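Long-range contacts in hypothetical protein (Archaeoglobus fulgidus, PDB 2H6L), which is of unknown function but binds zinc through histidines and belongs to the plant and prokaryote conserved (PPC) domain family: residues Phe4-Gly9 with Glu123-Ala128; Lys10-Arg15 with Val117-Gly122; Gln25-Leu30 with Pro86-His91; Ala38-Ile43 with Leu73-Asn78. One frame throughout, in Å; residues are numbered along the deposited sequence.

Interaction 1 of 4, residues Phe4-Gly9 with Glu123-Ala128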
loop_
_atom_site.group_PDB
_atom_site.type_symbol
_atom_site.label_atom_id
_atom_site.label_comp_id
_atom_site.label_asym_id
_atom_site.label_seq_id
_atom_site.Cartn_x
_atom_site.Cartn_y
_atom_site.Cartn_z
ATOM N N PHE A 4 -16.659 -1.063 -10.758
ATOM C CA PHE A 4 -17.530 -0.381 -9.801
ATOM C C PHE A 4 -17.015 1.044 -9.673
ATOM O O PHE A 4 -15.876 1.272 -9.270
ATOM C CB PHE A 4 -17.502 -1.084 -8.445
ATOM C CG PHE A 4 -17.899 -2.529 -8.515
ATOM C CD1 PHE A 4 -16.970 -3.503 -8.843
ATOM C CD2 PHE A 4 -19.218 -2.911 -8.299
ATOM C CE1 PHE A 4 -17.349 -4.842 -8.962
ATOM C CE2 PHE A 4 -19.607 -4.243 -8.416
ATOM C CZ PHE A 4 -18.673 -5.208 -8.746
ATOM N N GLU A 5 -17.860 2.001 -10.028
ATOM C CA GLU A 5 -17.483 3.404 -9.997
ATOM C C GLU A 5 -17.954 4.112 -8.738
ATOM O O GLU A 5 -19.058 3.856 -8.248
ATOM C CB GLU A 5 -18.046 4.112 -11.232
ATOM C CG GLU A 5 -17.538 5.532 -11.443
ATOM C CD GLU A 5 -18.039 6.135 -12.745
ATOM O OE1 GLU A 5 -18.202 5.372 -13.719
ATOM O OE2 GLU A 5 -18.258 7.364 -12.797
ATOM N N PHE A 6 -17.107 5.006 -8.228
ATOM C CA PHE A 6 -17.414 5.765 -7.021
ATOM C C PHE A 6 -16.857 7.189 -7.068
ATOM O O PHE A 6 -16.123 7.560 -7.987
ATOM C CB PHE A 6 -16.817 5.090 -5.785
ATOM C CG PHE A 6 -17.122 3.621 -5.663
ATOM C CD1 PHE A 6 -16.308 2.673 -6.276
ATOM C CD2 PHE A 6 -18.195 3.184 -4.887
ATOM C CE1 PHE A 6 -16.549 1.311 -6.115
ATOM C CE2 PHE A 6 -18.452 1.822 -4.716
ATOM C CZ PHE A 6 -17.629 0.881 -5.327
ATOM N N GLU A 7 -17.223 7.975 -6.059
ATOM C CA GLU A 7 -16.752 9.344 -5.889
ATOM C C GLU A 7 -16.101 9.347 -4.516
ATOM O O GLU A 7 -16.563 8.656 -3.609
ATOM C CB GLU A 7 -17.913 10.337 -5.858
ATOM C CG GLU A 7 -18.238 11.031 -7.162
ATOM C CD GLU A 7 -19.429 11.976 -7.020
ATOM O OE1 GLU A 7 -20.572 11.490 -6.855
ATOM O OE2 GLU A 7 -19.222 13.206 -7.062
ATOM N N VAL A 8 -15.029 10.111 -4.360
ATOM C CA VAL A 8 -14.363 10.196 -3.071
ATOM C C VAL A 8 -14.710 11.558 -2.475
ATOM O O VAL A 8 -14.973 12.511 -3.208
ATOM C CB VAL A 8 -12.834 10.063 -3.218
ATOM C CG1 VAL A 8 -12.490 8.705 -3.820
ATOM C CG2 VAL A 8 -12.290 11.186 -4.086
ATOM N N GLY A 9 -14.718 11.646 -1.150
ATOM C CA GLY A 9 -15.042 12.898 -0.493
ATOM C C GLY A 9 -14.418 12.998 0.887
ATOM O O GLY A 9 -13.641 13.915 1.160
ATOM N N GLU A 123 -22.423 2.493 -5.677
ATOM C CA GLU A 123 -22.980 1.170 -5.405
ATOM C C GLU A 123 -21.893 0.247 -4.868
ATOM O O GLU A 123 -20.916 -0.030 -5.548
ATOM C CB GLU A 123 -23.585 0.576 -6.676
ATOM C CG GLU A 123 -24.732 1.389 -7.236
ATOM C CD GLU A 123 -25.821 1.631 -6.206
ATOM O OE1 GLU A 123 -26.125 0.692 -5.441
ATOM O OE2 GLU A 123 -26.380 2.748 -6.167
ATOM N N ALA A 124 -22.070 -0.224 -3.640
ATOM C CA ALA A 124 -21.097 -1.111 -3.019
ATOM C C ALA A 124 -21.109 -2.508 -3.626
ATOM O O ALA A 124 -22.168 -3.093 -3.849
ATOM C CB ALA A 124 -21.361 -1.205 -1.513
ATOM N N PRO A 125 -19.923 -3.055 -3.921
ATOM C CA PRO A 125 -19.894 -4.400 -4.496
ATOM C C PRO A 125 -20.281 -5.426 -3.432
ATOM O O PRO A 125 -19.939 -5.275 -2.253
ATOM C CB PRO A 125 -18.453 -4.548 -4.974
ATOM C CG PRO A 125 -17.688 -3.663 -4.049
ATOM C CD PRO A 125 -18.578 -2.454 -3.905
ATOM N N GLU A 126 -21.020 -6.447 -3.856
ATOM C CA GLU A 126 -21.465 -7.496 -2.958
ATOM C C GLU A 126 -20.695 -8.771 -3.264
ATOM O O GLU A 126 -20.446 -9.092 -4.429
ATOM C CB GLU A 126 -22.961 -7.750 -3.139
ATOM C CG GLU A 126 -23.842 -6.530 -2.950
ATOM C CD GLU A 126 -25.316 -6.877 -3.006
ATOM O OE1 GLU A 126 -25.759 -7.673 -2.149
ATOM O OE2 GLU A 126 -26.026 -6.366 -3.899
ATOM N N ARG A 127 -20.321 -9.496 -2.220
ATOM C CA ARG A 127 -19.580 -10.734 -2.390
ATOM C C ARG A 127 -20.506 -11.944 -2.464
ATOM O O ARG A 127 -21.322 -12.177 -1.572
ATOM C CB ARG A 127 -18.573 -10.905 -1.246
ATOM C CG ARG A 127 -17.389 -9.943 -1.326
ATOM C CD ARG A 127 -16.394 -10.137 -0.188
ATOM N NE ARG A 127 -15.318 -9.150 -0.253
ATOM C CZ ARG A 127 -14.344 -9.164 -1.156
ATOM N NH1 ARG A 127 -14.299 -10.122 -2.073
ATOM N NH2 ARG A 127 -13.420 -8.210 -1.153
ATOM N N ALA A 128 -20.384 -12.701 -3.549
ATOM C CA ALA A 128 -21.190 -13.903 -3.750
ATOM C C ALA A 128 -20.246 -15.037 -4.134
ATOM O O ALA A 128 -19.191 -14.802 -4.732
ATOM C CB ALA A 128 -22.225 -13.675 -4.854
HETATM O O HOH W 1 -21.946 3.537 -8.078
HETATM O O HOH W 2 -20.037 1.172 -7.578
#
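Pro-125 carries this contact, presenting two carbons of its ring to two phenylalanines of strand 2-7. The side chain of Phe-4 leaves the backbone with CG anti to the carbonyl carbon (chi1 -57°), and its CB points at the 123-128 segment. CG, CD2, CE2, CZ and CE1 all lie around Pro-125 CB, the shortest approach being 3.6 Å from Phe-4 CE2 to that carbon. Pro-125 CB sits 3.7 Å from the centroid of Phe-4 and 14° off the ring normal, a CH-pi contact over the face, shifted toward the CE2/CD2 side. Phe-6 has a similar first torsion but meets the same proline differently: Pro-125 CD lies at the ring edge, in plane, 3.7 Å from Phe-6 CZ. Beside it, Phe-6 CE2 approaches Glu-123 O to 3.2 Å.

The two backbones are joined through water. One water donates to Glu-5 O and accepts from Glu-123 N; a second donates to both Glu-5 O and Glu-123 O, its bond to Glu-123 O being 2.5 Å long, and stands over one face of Phe-6. Strand 2-7 pairs in an antiparallel ladder with a strand of the second subunit, whose Leu-13 packs on both Phe-6 and Pro-125. Trp-138 of the same chain also touches the proline. The chemistry implies a join of mixed character: the proline and the two aromatic rings provide apolar cohesion, while the water pair meets the polar backbone atoms of Glu-5 and Glu-123 where the segments do not pair directly.

Interaction 2 of 4, residues Lys10-Arg15 with Val117-Gly122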
loop_
_atom_site.group_PDB
_atom_site.type_symbol
_atom_site.label_atom_id
_atom_site.label_comp_id
_atom_site.label_asym_id
_atom_site.label_seq_id
_atom_site.Cartn_x
_atom_site.Cartn_y
_atom_site.Cartn_z
ATOM N N LYS A 10 -14.758 12.053 1.759
ATOM C CA LYS A 10 -14.220 12.037 3.117
ATOM C C LYS A 10 -12.961 11.192 3.233
ATOM O O LYS A 10 -12.599 10.444 2.324
ATOM C CB LYS A 10 -15.248 11.492 4.115
ATOM C CG LYS A 10 -16.320 12.477 4.567
ATOM C CD LYS A 10 -17.334 12.750 3.482
ATOM C CE LYS A 10 -18.536 13.503 4.039
ATOM N NZ LYS A 10 -19.222 12.729 5.111
ATOM N N GLY A 11 -12.300 11.330 4.375
ATOM C CA GLY A 11 -11.096 10.580 4.653
ATOM C C GLY A 11 -11.019 10.392 6.155
ATOM O O GLY A 11 -11.407 11.275 6.914
ATOM N N PHE A 12 -10.519 9.244 6.593
ATOM C CA PHE A 12 -10.422 8.973 8.018
ATOM C C PHE A 12 -9.095 8.364 8.420
ATOM O O PHE A 12 -8.567 7.487 7.741
ATOM C CB PHE A 12 -11.519 8.000 8.452
ATOM C CG PHE A 12 -12.906 8.540 8.307
ATOM C CD1 PHE A 12 -13.422 9.414 9.255
ATOM C CD2 PHE A 12 -13.707 8.155 7.237
ATOM C CE1 PHE A 12 -14.714 9.900 9.147
ATOM C CE2 PHE A 12 -15.006 8.633 7.112
ATOM C CZ PHE A 12 -15.514 9.507 8.069
ATOM N N LEU A 13 -8.554 8.846 9.532
ATOM C CA LEU A 13 -7.331 8.292 10.082
ATOM C C LEU A 13 -7.810 7.795 11.439
ATOM O O LEU A 13 -8.475 8.523 12.164
ATOM C CB LEU A 13 -6.256 9.366 10.254
ATOM C CG LEU A 13 -5.480 9.797 9.006
ATOM C CD1 LEU A 13 -4.435 10.855 9.393
ATOM C CD2 LEU A 13 -4.797 8.588 8.382
ATOM N N LEU A 14 -7.511 6.554 11.781
ATOM C CA LEU A 14 -7.969 6.052 13.065
ATOM C C LEU A 14 -6.823 5.529 13.896
ATOM O O LEU A 14 -5.846 4.999 13.365
ATOM C CB LEU A 14 -8.975 4.905 12.882
ATOM C CG LEU A 14 -9.880 4.836 11.655
ATOM C CD1 LEU A 14 -10.632 3.515 11.705
ATOM C CD2 LEU A 14 -10.856 6.008 11.604
ATOM N N ARG A 15 -6.942 5.700 15.206
ATOM C CA ARG A 15 -5.955 5.170 16.136
ATOM C C ARG A 15 -6.709 4.025 16.797
ATOM O O ARG A 15 -7.641 4.260 17.562
ATOM C CB ARG A 15 -5.556 6.209 17.196
ATOM C CG ARG A 15 -4.742 5.598 18.341
ATOM C CD ARG A 15 -4.354 6.605 19.422
ATOM N NE ARG A 15 -3.722 5.925 20.548
ATOM C CZ ARG A 15 -3.134 6.529 21.580
ATOM N NH1 ARG A 15 -3.085 7.853 21.660
ATOM N NH2 ARG A 15 -2.574 5.794 22.530
ATOM N N VAL A 117 -8.723 5.239 6.143
ATOM C CA VAL A 117 -9.929 4.721 5.516
ATOM C C VAL A 117 -10.430 5.724 4.492
ATOM O O VAL A 117 -10.668 6.885 4.815
ATOM C CB VAL A 117 -11.031 4.466 6.553
ATOM C CG1 VAL A 117 -12.292 3.977 5.860
ATOM C CG2 VAL A 117 -10.548 3.451 7.574
ATOM N N LEU A 118 -10.575 5.271 3.252
ATOM C CA LEU A 118 -11.055 6.131 2.177
ATOM C C LEU A 118 -12.404 5.599 1.721
ATOM O O LEU A 118 -12.473 4.682 0.894
ATOM C CB LEU A 118 -10.069 6.119 1.002
ATOM C CG LEU A 118 -10.348 7.066 -0.168
ATOM C CD1 LEU A 118 -10.164 8.512 0.273
ATOM C CD2 LEU A 118 -9.397 6.757 -1.302
ATOM N N PRO A 119 -13.499 6.146 2.277
ATOM C CA PRO A 119 -14.833 5.683 1.885
ATOM C C PRO A 119 -15.100 5.964 0.408
ATOM O O PRO A 119 -14.636 6.967 -0.142
ATOM C CB PRO A 119 -15.761 6.466 2.816
ATOM C CG PRO A 119 -14.990 7.730 3.082
ATOM C CD PRO A 119 -13.588 7.216 3.288
ATOM N N LEU A 120 -15.835 5.061 -0.231
ATOM C CA LEU A 120 -16.165 5.205 -1.638
ATOM C C LEU A 120 -17.679 5.291 -1.761
ATOM O O LEU A 120 -18.402 4.355 -1.393
ATOM C CB LEU A 120 -15.618 4.007 -2.423
ATOM C CG LEU A 120 -14.090 3.895 -2.376
ATOM C CD1 LEU A 120 -13.636 2.529 -2.874
ATOM C CD2 LEU A 120 -13.484 5.005 -3.210
ATOM N N SER A 121 -18.148 6.432 -2.258
ATOM C CA SER A 121 -19.574 6.688 -2.435
ATOM C C SER A 121 -20.072 6.199 -3.802
ATOM O O SER A 121 -19.686 6.720 -4.846
ATOM C CB SER A 121 -19.841 8.191 -2.276
ATOM O OG SER A 121 -21.160 8.540 -2.654
ATOM N N GLY A 122 -20.937 5.190 -3.781
ATOM C CA GLY A 122 -21.480 4.634 -5.010
ATOM C C GLY A 122 -22.061 3.278 -4.671
ATOM O O GLY A 122 -22.186 2.941 -3.496
HETATM O O HOH W 3 -13.549 9.493 0.054
#
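Phe-12 and Val-117 form the apolar centre of an antiparallel beta pairing between strands 10-15 and 113-119, with their side chains on one face of the sheet and their CB atoms 4.0 Å apart. Val-117 has CG1 anti to the backbone N (chi1 178°) and CG2 beside that nitrogen, which directs CG2 to the tip of Leu-14, 4.1 Å from its CD1. The ring of Phe-12 is also met by Pro-119, crossing at about a right angle, with Pro-119 CD lying 4.1 Å from Phe-12 CD2 and Pro-119 CG close to Phe-12 CE2. Phe-29, on helix 22-33, meets Phe-12 edge-to-face and so continues this apolar cluster toward the helix.

Outside the side chains, Phe-12 and Val-117 form a hydrogen-bonded antiparallel pair. Val-117 N donates to Phe-12 O at 2.8 Å in a nearly straight bond (170°), whereas the return bond from Phe-12 N to Val-117 O is more bent; both donors lie in the plane of the carbonyl they meet. Strand 10-15 also pairs with a strand of the third subunit, so the sheet runs on across the interface, and Arg-15 at its far end forms a salt bridge with Asp-130 of that subunit.

Toward Lys-10 the strands part; Pro-119 has no N-H to offer Lys-10 O, and its CD packs against that oxygen at 3.5 Å. A water takes up the two carbonyls, donating to both, 2.6 Å from Lys-10 O and 2.8 Å from Pro-119 O.

Interaction 3 of 4, residues Gln25-Leu30 with Pro86-His91. With ZN (zinc ion), chain D.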
loop_
_atom_site.group_PDB
_atom_site.type_symbol
_atom_site.label_atom_id
_atom_site.label_comp_id
_atom_site.label_asym_id
_atom_site.label_seq_id
_atom_site.Cartn_x
_atom_site.Cartn_y
_atom_site.Cartn_z
ATOM N N GLN A 25 -12.109 -3.944 14.949
ATOM C CA GLN A 25 -12.215 -2.516 15.230
ATOM C C GLN A 25 -12.603 -1.730 13.990
ATOM O O GLN A 25 -13.464 -0.859 14.043
ATOM C CB GLN A 25 -10.900 -1.980 15.783
ATOM C CG GLN A 25 -10.550 -2.556 17.135
ATOM C CD GLN A 25 -9.381 -1.853 17.786
ATOM O OE1 GLN A 25 -9.453 -0.667 18.103
ATOM N NE2 GLN A 25 -8.294 -2.584 17.988
ATOM N N ILE A 26 -11.966 -2.041 12.870
ATOM C CA ILE A 26 -12.280 -1.355 11.632
ATOM C C ILE A 26 -13.742 -1.607 11.280
ATOM O O ILE A 26 -14.485 -0.678 10.965
ATOM C CB ILE A 26 -11.363 -1.846 10.481
ATOM C CG1 ILE A 26 -9.915 -1.424 10.778
ATOM C CG2 ILE A 26 -11.846 -1.281 9.139
ATOM C CD1 ILE A 26 -8.898 -1.803 9.707
ATOM N N GLU A 27 -14.159 -2.866 11.349
ATOM C CA GLU A 27 -15.538 -3.211 11.028
ATOM C C GLU A 27 -16.526 -2.460 11.914
ATOM O O GLU A 27 -17.602 -2.084 11.459
ATOM C CB GLU A 27 -15.752 -4.728 11.138
ATOM C CG GLU A 27 -14.785 -5.532 10.260
ATOM C CD GLU A 27 -15.339 -6.878 9.818
ATOM O OE1 GLU A 27 -15.998 -7.553 10.638
ATOM O OE2 GLU A 27 -15.100 -7.268 8.649
ATOM N N GLU A 28 -16.169 -2.228 13.173
ATOM C CA GLU A 28 -17.067 -1.497 14.060
ATOM C C GLU A 28 -17.153 -0.057 13.579
ATOM O O GLU A 28 -18.228 0.543 13.560
ATOM C CB GLU A 28 -16.566 -1.552 15.505
ATOM C CG GLU A 28 -16.727 -2.925 16.149
ATOM C CD GLU A 28 -16.080 -3.013 17.518
ATOM O OE1 GLU A 28 -16.403 -2.175 18.386
ATOM O OE2 GLU A 28 -15.248 -3.923 17.724
ATOM N N PHE A 29 -16.014 0.499 13.184
ATOM C CA PHE A 29 -15.986 1.864 12.687
ATOM C C PHE A 29 -16.886 2.010 11.455
ATOM O O PHE A 29 -17.685 2.946 11.360
ATOM C CB PHE A 29 -14.562 2.253 12.305
ATOM C CG PHE A 29 -14.475 3.576 11.614
ATOM C CD1 PHE A 29 -14.722 4.751 12.308
ATOM C CD2 PHE A 29 -14.184 3.646 10.253
ATOM C CE1 PHE A 29 -14.686 5.981 11.660
ATOM C CE2 PHE A 29 -14.143 4.868 9.594
ATOM C CZ PHE A 29 -14.395 6.042 10.300
ATOM N N LEU A 30 -16.746 1.081 10.514
ATOM C CA LEU A 30 -17.528 1.106 9.281
ATOM C C LEU A 30 -19.029 1.049 9.546
ATOM O O LEU A 30 -19.802 1.781 8.923
ATOM C CB LEU A 30 -17.106 -0.060 8.373
ATOM C CG LEU A 30 -15.613 -0.061 8.012
ATOM C CD1 LEU A 30 -15.213 -1.355 7.305
ATOM C CD2 LEU A 30 -15.333 1.138 7.132
ATOM N N PRO A 86 -20.928 -4.323 6.071
ATOM C CA PRO A 86 -19.561 -4.037 5.624
ATOM C C PRO A 86 -18.579 -5.160 5.966
ATOM O O PRO A 86 -18.449 -5.568 7.122
ATOM C CB PRO A 86 -19.238 -2.712 6.320
ATOM C CG PRO A 86 -20.168 -2.696 7.508
ATOM C CD PRO A 86 -21.437 -3.260 6.950
ATOM N N PHE A 87 -17.896 -5.657 4.941
ATOM C CA PHE A 87 -16.942 -6.745 5.108
ATOM C C PHE A 87 -15.539 -6.347 4.640
ATOM O O PHE A 87 -15.368 -5.848 3.529
ATOM C CB PHE A 87 -17.422 -7.959 4.321
ATOM C CG PHE A 87 -16.472 -9.113 4.362
ATOM C CD1 PHE A 87 -16.356 -9.895 5.505
ATOM C CD2 PHE A 87 -15.682 -9.415 3.258
ATOM C CE1 PHE A 87 -15.469 -10.963 5.551
ATOM C CE2 PHE A 87 -14.790 -10.479 3.291
ATOM C CZ PHE A 87 -14.683 -11.257 4.441
ATOM N N CYS A 88 -14.541 -6.575 5.491
ATOM C CA CYS A 88 -13.159 -6.232 5.165
ATOM C C CYS A 88 -12.378 -7.392 4.553
ATOM O O CYS A 88 -12.447 -8.519 5.033
ATOM C CB CYS A 88 -12.403 -5.758 6.417
ATOM S SG CYS A 88 -12.967 -4.208 7.164
ATOM N N HIS A 89 -11.642 -7.096 3.483
ATOM C CA HIS A 89 -10.783 -8.066 2.821
ATOM C C HIS A 89 -9.411 -7.418 2.909
ATOM O O HIS A 89 -9.134 -6.448 2.209
ATOM C CB HIS A 89 -11.148 -8.243 1.352
ATOM C CG HIS A 89 -10.305 -9.263 0.652
ATOM N ND1 HIS A 89 -10.385 -9.498 -0.704
ATOM C CD2 HIS A 89 -9.367 -10.116 1.128
ATOM C CE1 HIS A 89 -9.533 -10.450 -1.032
ATOM N NE2 HIS A 89 -8.901 -10.844 0.061
ATOM N N ILE A 90 -8.550 -7.956 3.759
ATOM C CA ILE A 90 -7.234 -7.364 3.955
ATOM C C ILE A 90 -6.066 -8.318 3.810
ATOM O O ILE A 90 -6.110 -9.452 4.280
ATOM C CB ILE A 90 -7.136 -6.739 5.365
ATOM C CG1 ILE A 90 -8.282 -5.754 5.575
ATOM C CG2 ILE A 90 -5.774 -6.060 5.548
ATOM C CD1 ILE A 90 -8.492 -5.368 7.025
ATOM N N HIS A 91 -5.008 -7.841 3.164
ATOM C CA HIS A 91 -3.800 -8.627 3.005
ATOM C C HIS A 91 -2.701 -7.879 3.744
ATOM O O HIS A 91 -2.690 -6.646 3.766
ATOM C CB HIS A 91 -3.444 -8.798 1.524
ATOM C CG HIS A 91 -4.205 -9.900 0.849
ATOM N ND1 HIS A 91 -3.753 -10.531 -0.290
ATOM C CD2 HIS A 91 -5.377 -10.498 1.169
ATOM C CE1 HIS A 91 -4.611 -11.472 -0.641
ATOM N NE2 HIS A 91 -5.605 -11.473 0.228
HETATM ZN ZN ZN D . -7.527 -12.518 0.460
HETATM O O HOH W 4 -18.756 -7.822 8.510
#
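The zinc site and the helix-covered core occupy alternate sides of strand 85-96, and this contact lies on the core side. His-89 and His-91 bind the zinc through NE2, each at 2.2 Å from the metal, and His-104 of the neighbouring strand is a further ligand. Glu-114 of the second subunit accepts a hydrogen bond from His-89 ND1, and Ile-72 O of that subunit one from His-91 ND1, bonds that, with the metal, would hold the two rings in orientation.

Pro-86, Cys-88 and Ile-90 point toward helix 22-33. Cys-88 SG lies beside the backbone N (chi1 -66°) and fits between two branches, 3.6 Å from Leu-30 CD1 and 3.7 Å from Ile-26 CG2. Leu-30 CB rests on the proline ring, 4.0 Å from Pro-86 CB, while Ile-26 CD1 just reaches Ile-90 CD1. The polar link comes from Glu-27, whose chain is extended beyond CG. Its OE2 accepts a long bond from Cys-88 N (3.3 Å) through the anti lone pair, with the N-H pointing well at the oxygen (162°).

The helix and strand segments run at 146° to each other, their axes 8.5 Å apart. The helix thus lies over this sheet face, with Leu-30 also touching Val-79 of strand 70-82, while strand 85-96 is flanked by strands 70-82 and 99-110.

Interaction 4 of 4, residues Ala38-Ile43 with Leu73-Asn78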
loop_
_atom_site.group_PDB
_atom_site.type_symbol
_atom_site.label_atom_id
_atom_site.label_comp_id
_atom_site.label_asym_id
_atom_site.label_seq_id
_atom_site.Cartn_x
_atom_site.Cartn_y
_atom_site.Cartn_z
ATOM N N ALA A 38 -14.961 0.932 0.480
ATOM C CA ALA A 38 -13.804 1.762 0.801
ATOM C C ALA A 38 -12.473 1.087 0.521
ATOM O O ALA A 38 -12.407 -0.119 0.281
ATOM C CB ALA A 38 -13.857 2.173 2.270
ATOM N N HIS A 39 -11.415 1.895 0.535
ATOM C CA HIS A 39 -10.058 1.409 0.347
ATOM C C HIS A 39 -9.438 1.531 1.732
ATOM O O HIS A 39 -9.673 2.518 2.430
ATOM C CB HIS A 39 -9.285 2.288 -0.632
ATOM C CG HIS A 39 -7.849 1.895 -0.782
ATOM N ND1 HIS A 39 -6.812 2.795 -0.655
ATOM C CD2 HIS A 39 -7.278 0.698 -1.058
ATOM C CE1 HIS A 39 -5.665 2.170 -0.849
ATOM N NE2 HIS A 39 -5.920 0.896 -1.095
ATOM N N ILE A 40 -8.652 0.534 2.126
ATOM C CA ILE A 40 -8.034 0.517 3.445
ATOM C C ILE A 40 -6.523 0.384 3.409
ATOM O O ILE A 40 -5.974 -0.359 2.598
ATOM C CB ILE A 40 -8.553 -0.665 4.276
ATOM C CG1 ILE A 40 -10.056 -0.522 4.518
ATOM C CG2 ILE A 40 -7.780 -0.761 5.582
ATOM C CD1 ILE A 40 -10.686 -1.775 5.113
ATOM N N SER A 41 -5.863 1.087 4.323
ATOM C CA SER A 41 -4.417 1.029 4.437
ATOM C C SER A 41 -4.036 1.252 5.905
ATOM O O SER A 41 -4.704 1.999 6.610
ATOM C CB SER A 41 -3.780 2.103 3.568
ATOM O OG SER A 41 -2.373 2.016 3.637
ATOM N N ALA A 42 -2.975 0.600 6.367
ATOM C CA ALA A 42 -2.548 0.775 7.753
ATOM C C ALA A 42 -1.098 0.385 7.979
ATOM O O ALA A 42 -0.506 -0.346 7.187
ATOM C CB ALA A 42 -3.453 -0.042 8.686
ATOM N N ILE A 43 -0.524 0.906 9.060
ATOM C CA ILE A 43 0.842 0.583 9.446
ATOM C C ILE A 43 0.853 0.564 10.966
ATOM O O ILE A 43 -0.096 1.016 11.598
ATOM C CB ILE A 43 1.886 1.618 8.952
ATOM C CG1 ILE A 43 1.578 3.007 9.514
ATOM C CG2 ILE A 43 1.929 1.640 7.431
ATOM C CD1 ILE A 43 2.713 4.018 9.269
ATOM N N LEU A 73 4.239 -4.363 8.345
ATOM C CA LEU A 73 5.096 -3.841 7.290
ATOM C C LEU A 73 4.280 -3.299 6.133
ATOM O O LEU A 73 4.718 -2.400 5.403
ATOM C CB LEU A 73 6.035 -4.939 6.815
ATOM C CG LEU A 73 6.835 -5.570 7.954
ATOM C CD1 LEU A 73 7.739 -6.667 7.409
ATOM C CD2 LEU A 73 7.663 -4.493 8.658
ATOM N N SER A 74 3.078 -3.852 5.982
ATOM C CA SER A 74 2.160 -3.452 4.930
ATOM C C SER A 74 0.785 -4.050 5.207
ATOM O O SER A 74 0.662 -5.241 5.491
ATOM C CB SER A 74 2.666 -3.936 3.566
ATOM O OG SER A 74 1.756 -3.586 2.537
ATOM N N LEU A 75 -0.235 -3.204 5.138
ATOM C CA LEU A 75 -1.618 -3.611 5.355
ATOM C C LEU A 75 -2.445 -2.862 4.318
ATOM O O LEU A 75 -2.460 -1.632 4.281
ATOM C CB LEU A 75 -2.074 -3.247 6.772
ATOM C CG LEU A 75 -3.403 -3.876 7.217
ATOM C CD1 LEU A 75 -3.416 -3.985 8.730
ATOM C CD2 LEU A 75 -4.590 -3.061 6.706
ATOM N N SER A 76 -3.122 -3.610 3.463
ATOM C CA SER A 76 -3.919 -2.999 2.414
ATOM C C SER A 76 -5.174 -3.811 2.139
ATOM O O SER A 76 -5.187 -5.021 2.306
ATOM C CB SER A 76 -3.085 -2.892 1.136
ATOM O OG SER A 76 -3.892 -2.457 0.060
ATOM N N GLY A 77 -6.237 -3.147 1.714
ATOM C CA GLY A 77 -7.446 -3.890 1.438
ATOM C C GLY A 77 -8.625 -3.029 1.068
ATOM O O GLY A 77 -8.483 -1.844 0.774
ATOM N N ASN A 78 -9.805 -3.632 1.095
ATOM C CA ASN A 78 -11.006 -2.917 0.737
ATOM C C ASN A 78 -12.204 -3.342 1.575
ATOM O O ASN A 78 -12.178 -4.360 2.273
ATOM C CB ASN A 78 -11.308 -3.154 -0.741
ATOM C CG ASN A 78 -11.476 -4.619 -1.062
ATOM O OD1 ASN A 78 -12.385 -5.278 -0.548
ATOM N ND2 ASN A 78 -10.595 -5.147 -1.907
HETATM O O HOH W 5 0.039 -0.189 4.513
#
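Close packing governs the Ile-40 to Ala-42 part of this antiparallel strand pair. Ile-40 and Gly-77 form a hydrogen-bonded pair: Ile-40 N donates to Gly-77 O at 2.7 Å, and Gly-77 N returns a bond to Ile-40 O, both donors above the carbonyl plane. On the core face the side chains of Ile-40 and Leu-75 run alongside each other; Leu-75 CG is anti to the backbone N (chi1 -168°), its CD2 3.8 Å from Ala-42 CB and 4.1 Å from Ile-40 CG2. At the non-hydrogen-bonded Ser-41/Ser-76 pair, Ser-41 CA approaches Leu-75 O to 3.3 Å.

At Ala-42 the pairing loosens: Ala-42 N still donates to Leu-75 O (3.1 Å), but a water replaces the return bond, donating to Ala-42 O and accepting from Leu-75 N. Farther on, Leu-73 and Ser-74 of strand 70-82 sit opposite the single Leu-93 of strand 85-96, a classic bulge.

On the opposite face His-39, Ser-76 and Asn-78 meet the second subunit, Ser-41 the third; Phe-116 of the second stacks on His-39 and its Glu-114 accepts a bond from Asn-78 ND2. The pair thus belongs to the PPC-domain sheet, one face in the subunit core, the other in the three-chain assembly near zinc ligand His-89.

In the fold
Interactions 2, 3 and 4 belong to one curved antiparallel sheet and its helix. Strand 38-43 of interaction 4 lies beside strand 113-119 of interaction 2, with His-39 N 3.0 Å from Leu-118 O; on its other side, strand 70-82 leads to strand 85-96 of interaction 3, where His-89 N is 3.0 Å from Asn-78 O. Interactions 2 and 3 also meet where Leu-14 CD2 lies 3.8 Å from Phe-29 CZ. Interaction 1 encloses the others along the chain, its centre about 15 Å from that of interaction 3. Its Arg-127 nevertheless reaches the zinc neighbourhood: NH2 lies 3.3 Å from His-89 ND1, and NH1 forms a salt bridge with Glu-114 of the second subunit.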